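Local coordinates for endolysin (PDB 7M5I), which probably degrades the host cell-wall peptidoglycan as a glycosyl hydrolase family 24 lysozyme, releasing new phage particles at lysis, at residues A[85-91]-A[152-158]. Residues are numbered along the deposited sequence; the frame is centred on the assembly and turned at random.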
ATOM      1  N   GLN A  85      15.730  -1.373  -2.379  1.00 30.19           N
ATOM      2  CA  GLN A  85      14.855  -1.067  -1.228  1.00 29.13           C
ATOM      3  C   GLN A  85      13.673  -0.224  -1.694  1.00 27.65           C
ATOM      4  O   GLN A  85      12.553  -0.447  -1.197  1.00 25.92           O
ATOM      5  CB  GLN A  85      15.638  -0.342  -0.133  1.00 29.25           C
ATOM      6  CG  GLN A  85      14.813  -0.167   1.129  1.00 30.35           C
ATOM      7  CD  GLN A  85      14.355  -1.481   1.734  1.00 31.68           C
ATOM      8  OE1 GLN A  85      15.144  -2.403   2.059  1.00 31.89           O
ATOM      9  NE2 GLN A  85      13.061  -1.603   1.881  1.00 30.07           N
ATOM     10  N   ASN A  86      13.907   0.753  -2.571  1.00 26.74           N
ATOM     11  CA  ASN A  86      12.845   1.698  -3.009  1.00 25.83           C
ATOM     12  C   ASN A  86      11.882   0.936  -3.915  1.00 24.43           C
ATOM     13  O   ASN A  86      10.679   1.198  -3.858  1.00 23.77           O
ATOM     14  CB  ASN A  86      13.417   2.960  -3.651  1.00 26.31           C
ATOM     15  CG  ASN A  86      14.360   2.679  -4.784  1.00 27.60           C
ATOM     16  OD1 ASN A  86      15.491   2.260  -4.505  1.00 29.19           O
ATOM     17  ND2 ASN A  86      13.952   2.919  -6.021  1.00 26.47           N
ATOM     18  N   GLU A  87      12.340   0.024  -4.758  1.00 26.95           N
ATOM     19  CA  GLU A  87      11.421  -0.807  -5.564  1.00 26.97           C
ATOM     20  C   GLU A  87      10.529  -1.630  -4.631  1.00 27.01           C
ATOM     21  O   GLU A  87       9.271  -1.640  -4.833  1.00 26.28           O
ATOM     22  CB  GLU A  87      12.179  -1.732  -6.496  1.00 28.68           C
ATOM     23  CG  GLU A  87      12.813  -1.026  -7.675  1.00 30.17           C
ATOM     24  CD  GLU A  87      13.885  -1.855  -8.387  1.00 33.65           C
ATOM     25  OE1 GLU A  87      14.154  -3.008  -7.922  1.00 32.77           O
ATOM     26  OE2 GLU A  87      14.383  -1.388  -9.420  1.00 32.50           O
ATOM     27  N   PHE A  88      11.119  -2.250  -3.613  1.00 28.27           N
ATOM     28  CA  PHE A  88      10.358  -3.061  -2.622  1.00 28.01           C
ATOM     29  C   PHE A  88       9.353  -2.150  -1.903  1.00 26.61           C
ATOM     30  O   PHE A  88       8.136  -2.533  -1.816  1.00 26.53           O
ATOM     31  CB  PHE A  88      11.283  -3.728  -1.615  1.00 27.89           C
ATOM     32  CG  PHE A  88      10.550  -4.691  -0.726  1.00 28.99           C
ATOM     33  CD1 PHE A  88      10.116  -5.928  -1.217  1.00 30.99           C
ATOM     34  CD2 PHE A  88      10.278  -4.374   0.585  1.00 29.24           C
ATOM     35  CE1 PHE A  88       9.480  -6.842  -0.385  1.00 31.60           C
ATOM     36  CE2 PHE A  88       9.644  -5.291   1.417  1.00 30.25           C
ATOM     37  CZ  PHE A  88       9.230  -6.510   0.915  1.00 29.89           C
ATOM     38  N   ASP A  89       9.785  -1.001  -1.414  1.00 24.54           N
ATOM     39  CA  ASP A  89       8.881  -0.075  -0.691  1.00 24.90           C
ATOM     40  C   ASP A  89       7.663   0.271  -1.559  1.00 25.32           C
ATOM     41  O   ASP A  89       6.487   0.256  -1.039  1.00 22.82           O
ATOM     42  CB  ASP A  89       9.581   1.185  -0.223  1.00 26.29           C
ATOM     43  CG  ASP A  89      10.604   1.011   0.874  1.00 27.43           C
ATOM     44  OD1 ASP A  89      10.574  -0.028   1.598  1.00 27.47           O
ATOM     45  OD2 ASP A  89      11.452   1.966   1.011  1.00 27.33           O
ATOM     46  N   ALA A  90       7.896   0.630  -2.810  1.00 23.89           N
ATOM     47  CA  ALA A  90       6.827   1.008  -3.744  1.00 24.78           C
ATOM     48  C   ALA A  90       5.876  -0.157  -3.983  1.00 26.53           C
ATOM     49  O   ALA A  90       4.630   0.027  -3.971  1.00 24.63           O
ATOM     50  CB  ALA A  90       7.374   1.536  -5.029  1.00 25.56           C
ATOM     51  N   LEU A  91       6.404  -1.353  -4.236  1.00 25.10           N
ATOM     52  CA  LEU A  91       5.553  -2.540  -4.500  1.00 26.22           C
ATOM     53  C   LEU A  91       4.734  -2.871  -3.248  1.00 25.86           C
ATOM     54  O   LEU A  91       3.558  -3.166  -3.408  1.00 27.47           O
ATOM     55  CB  LEU A  91       6.446  -3.726  -4.885  1.00 27.88           C
ATOM     56  CG  LEU A  91       7.165  -3.549  -6.226  1.00 30.33           C
ATOM     57  CD1 LEU A  91       8.205  -4.661  -6.377  1.00 33.09           C
ATOM     58  CD2 LEU A  91       6.217  -3.564  -7.408  1.00 32.42           C
ATOM     59  N   ILE A 152       8.725   6.549  -6.211  1.00 24.64           N
ATOM     60  CA  ILE A 152       9.550   5.770  -5.234  1.00 23.56           C
ATOM     61  C   ILE A 152      10.246   4.660  -6.040  1.00 25.41           C
ATOM     62  O   ILE A 152      11.452   4.500  -5.903  1.00 25.38           O
ATOM     63  CB  ILE A 152       8.685   5.171  -4.105  1.00 24.42           C
ATOM     64  CG1 ILE A 152       8.024   6.273  -3.264  1.00 23.91           C
ATOM     65  CG2 ILE A 152       9.501   4.238  -3.244  1.00 23.50           C
ATOM     66  CD1 ILE A 152       6.997   5.759  -2.275  1.00 24.72           C
ATOM     67  N   TYR A 153       9.475   3.921  -6.837  1.00 25.22           N
ATOM     68  CA  TYR A 153       9.929   2.678  -7.505  1.00 25.58           C
ATOM     69  C   TYR A 153      11.118   3.049  -8.425  1.00 27.48           C
ATOM     70  O   TYR A 153      12.178   2.338  -8.422  1.00 26.46           O
ATOM     71  CB  TYR A 153       8.779   2.040  -8.283  1.00 26.73           C
ATOM     72  CG  TYR A 153       9.205   0.817  -9.064  1.00 26.99           C
ATOM     73  CD1 TYR A 153       9.686   0.959 -10.355  1.00 28.71           C
ATOM     74  CD2 TYR A 153       9.156  -0.450  -8.511  1.00 26.54           C
ATOM     75  CE1 TYR A 153      10.117  -0.140 -11.075  1.00 29.74           C
ATOM     76  CE2 TYR A 153       9.604  -1.558  -9.207  1.00 27.64           C
ATOM     77  CZ  TYR A 153      10.101  -1.408 -10.494  1.00 29.11           C
ATOM     78  OH  TYR A 153      10.508  -2.503 -11.249  1.00 30.13           O
ATOM     79  N   LEU A 154      10.954   4.071  -9.266  1.00 26.79           N
ATOM     80  CA  LEU A 154      11.987   4.388 -10.307  1.00 30.48           C
ATOM     81  C   LEU A 154      13.115   5.218  -9.750  1.00 31.00           C
ATOM     82  O   LEU A 154      14.283   4.913 -10.100  1.00 29.65           O
ATOM     83  CB  LEU A 154      11.344   5.183 -11.440  1.00 31.58           C
ATOM     84  CG  LEU A 154      10.437   4.395 -12.366  1.00 34.94           C
ATOM     85  CD1 LEU A 154       9.716   5.372 -13.296  1.00 37.45           C
ATOM     86  CD2 LEU A 154      11.252   3.329 -13.116  1.00 37.26           C
ATOM     87  N   ASP A 155      12.812   6.263  -8.994  1.00 27.86           N
ATOM     88  CA  ASP A 155      13.780   7.336  -8.661  1.00 30.58           C
ATOM     89  C   ASP A 155      14.147   7.377  -7.174  1.00 29.57           C
ATOM     90  O   ASP A 155      14.955   8.229  -6.837  1.00 27.87           O
ATOM     91  CB  ASP A 155      13.232   8.705  -9.086  1.00 32.86           C
ATOM     92  CG  ASP A 155      12.873   8.779 -10.560  1.00 34.95           C
ATOM     93  OD1 ASP A 155      13.513   8.116 -11.392  1.00 36.91           O
ATOM     94  OD2 ASP A 155      11.912   9.500 -10.870  1.00 39.61           O
ATOM     95  N   SER A 156      13.570   6.531  -6.317  1.00 27.83           N
ATOM     96  CA  SER A 156      13.805   6.588  -4.867  1.00 27.01           C
ATOM     97  C   SER A 156      13.435   7.983  -4.324  1.00 28.21           C
ATOM     98  O   SER A 156      14.080   8.521  -3.424  1.00 27.83           O
ATOM     99  CB  SER A 156      15.271   6.131  -4.557  1.00 29.60           C
ATOM    100  OG  SER A 156      15.336   5.760  -3.180  1.00 31.10           O
ATOM    101  N   VAL A 157      12.394   8.594  -4.884  1.00 27.56           N
ATOM    102  CA  VAL A 157      11.872   9.923  -4.455  1.00 28.00           C
ATOM    103  C   VAL A 157      10.570   9.653  -3.702  1.00 26.05           C
ATOM    104  O   VAL A 157       9.637   9.118  -4.306  1.00 26.94           O
ATOM    105  CB  VAL A 157      11.637  10.853  -5.666  1.00 29.00           C
ATOM    106  CG1 VAL A 157      10.787  12.070  -5.346  1.00 31.10           C
ATOM    107  CG2 VAL A 157      12.944  11.291  -6.275  1.00 29.80           C
ATOM    108  N   TYR A 158      10.569   9.961  -2.424  1.00 27.17           N
ATOM    109  CA  TYR A 158       9.484   9.620  -1.482  1.00 26.04           C
ATOM    110  C   TYR A 158       8.686  10.886  -1.203  1.00 28.79           C
ATOM    111  O   TYR A 158       9.197  11.980  -1.396  1.00 31.23           O
ATOM    112  CB  TYR A 158      10.044   9.059  -0.185  1.00 27.07           C
ATOM    113  CG  TYR A 158      10.627   7.682  -0.313  1.00 25.94           C
ATOM    114  CD1 TYR A 158      11.896   7.483  -0.882  1.00 27.24           C
ATOM    115  CD2 TYR A 158       9.971   6.585   0.185  1.00 24.74           C
ATOM    116  CE1 TYR A 158      12.446   6.220  -0.970  1.00 28.34           C
ATOM    117  CE2 TYR A 158      10.499   5.309   0.063  1.00 27.05           C
ATOM    118  CZ  TYR A 158      11.745   5.129  -0.483  1.00 27.42           C
ATOM    119  OH  TYR A 158      12.288   3.867  -0.492  1.00 28.23           O
TER
HETATM  120  O   HOH W   1      13.903   1.007 -10.074  1.00 32.88           O
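The Y153 ring carries E87 CG over one face, a CH-pi contact 3.9 Å from CG to the ring centroid, and meets A90 CB at its edge; the Y158 ring has I152 CG2 over one face and D89 OD2 at its edge. The contact lies in the helical lobe of the GH24 phage-lysozyme fold, where the first turns of helix 85-98 pack on the C-terminal end of helix 140-155. A90 CB touches Y153 CB at 3.6 Å, and E87 CA and Y153 CA come within 4.3 Å. With Y153 CG trans to the backbone N (chi1 176°), the ring crosses E87 at a slant, 23° between ring and carboxylate planes, and OH hydrogen-bonds to H112. E87 OE2 pairs with K117 and accepts from a water whose oxygen lies 2.7 Å from Y153 O, to which it also donates. Y158 OH donates a hydrogen bond over 2.6 Å to the anti lone pair of D89 OD2, with carboxylate and ring planes 69° apart. S10 also binds OD2, while Q85 NE2, which also reaches Q8, donates to OD1. Between the two tyrosines, I152 O takes both S156 N and, in its carbonyl plane, N86 ND2 at 3.0 Å.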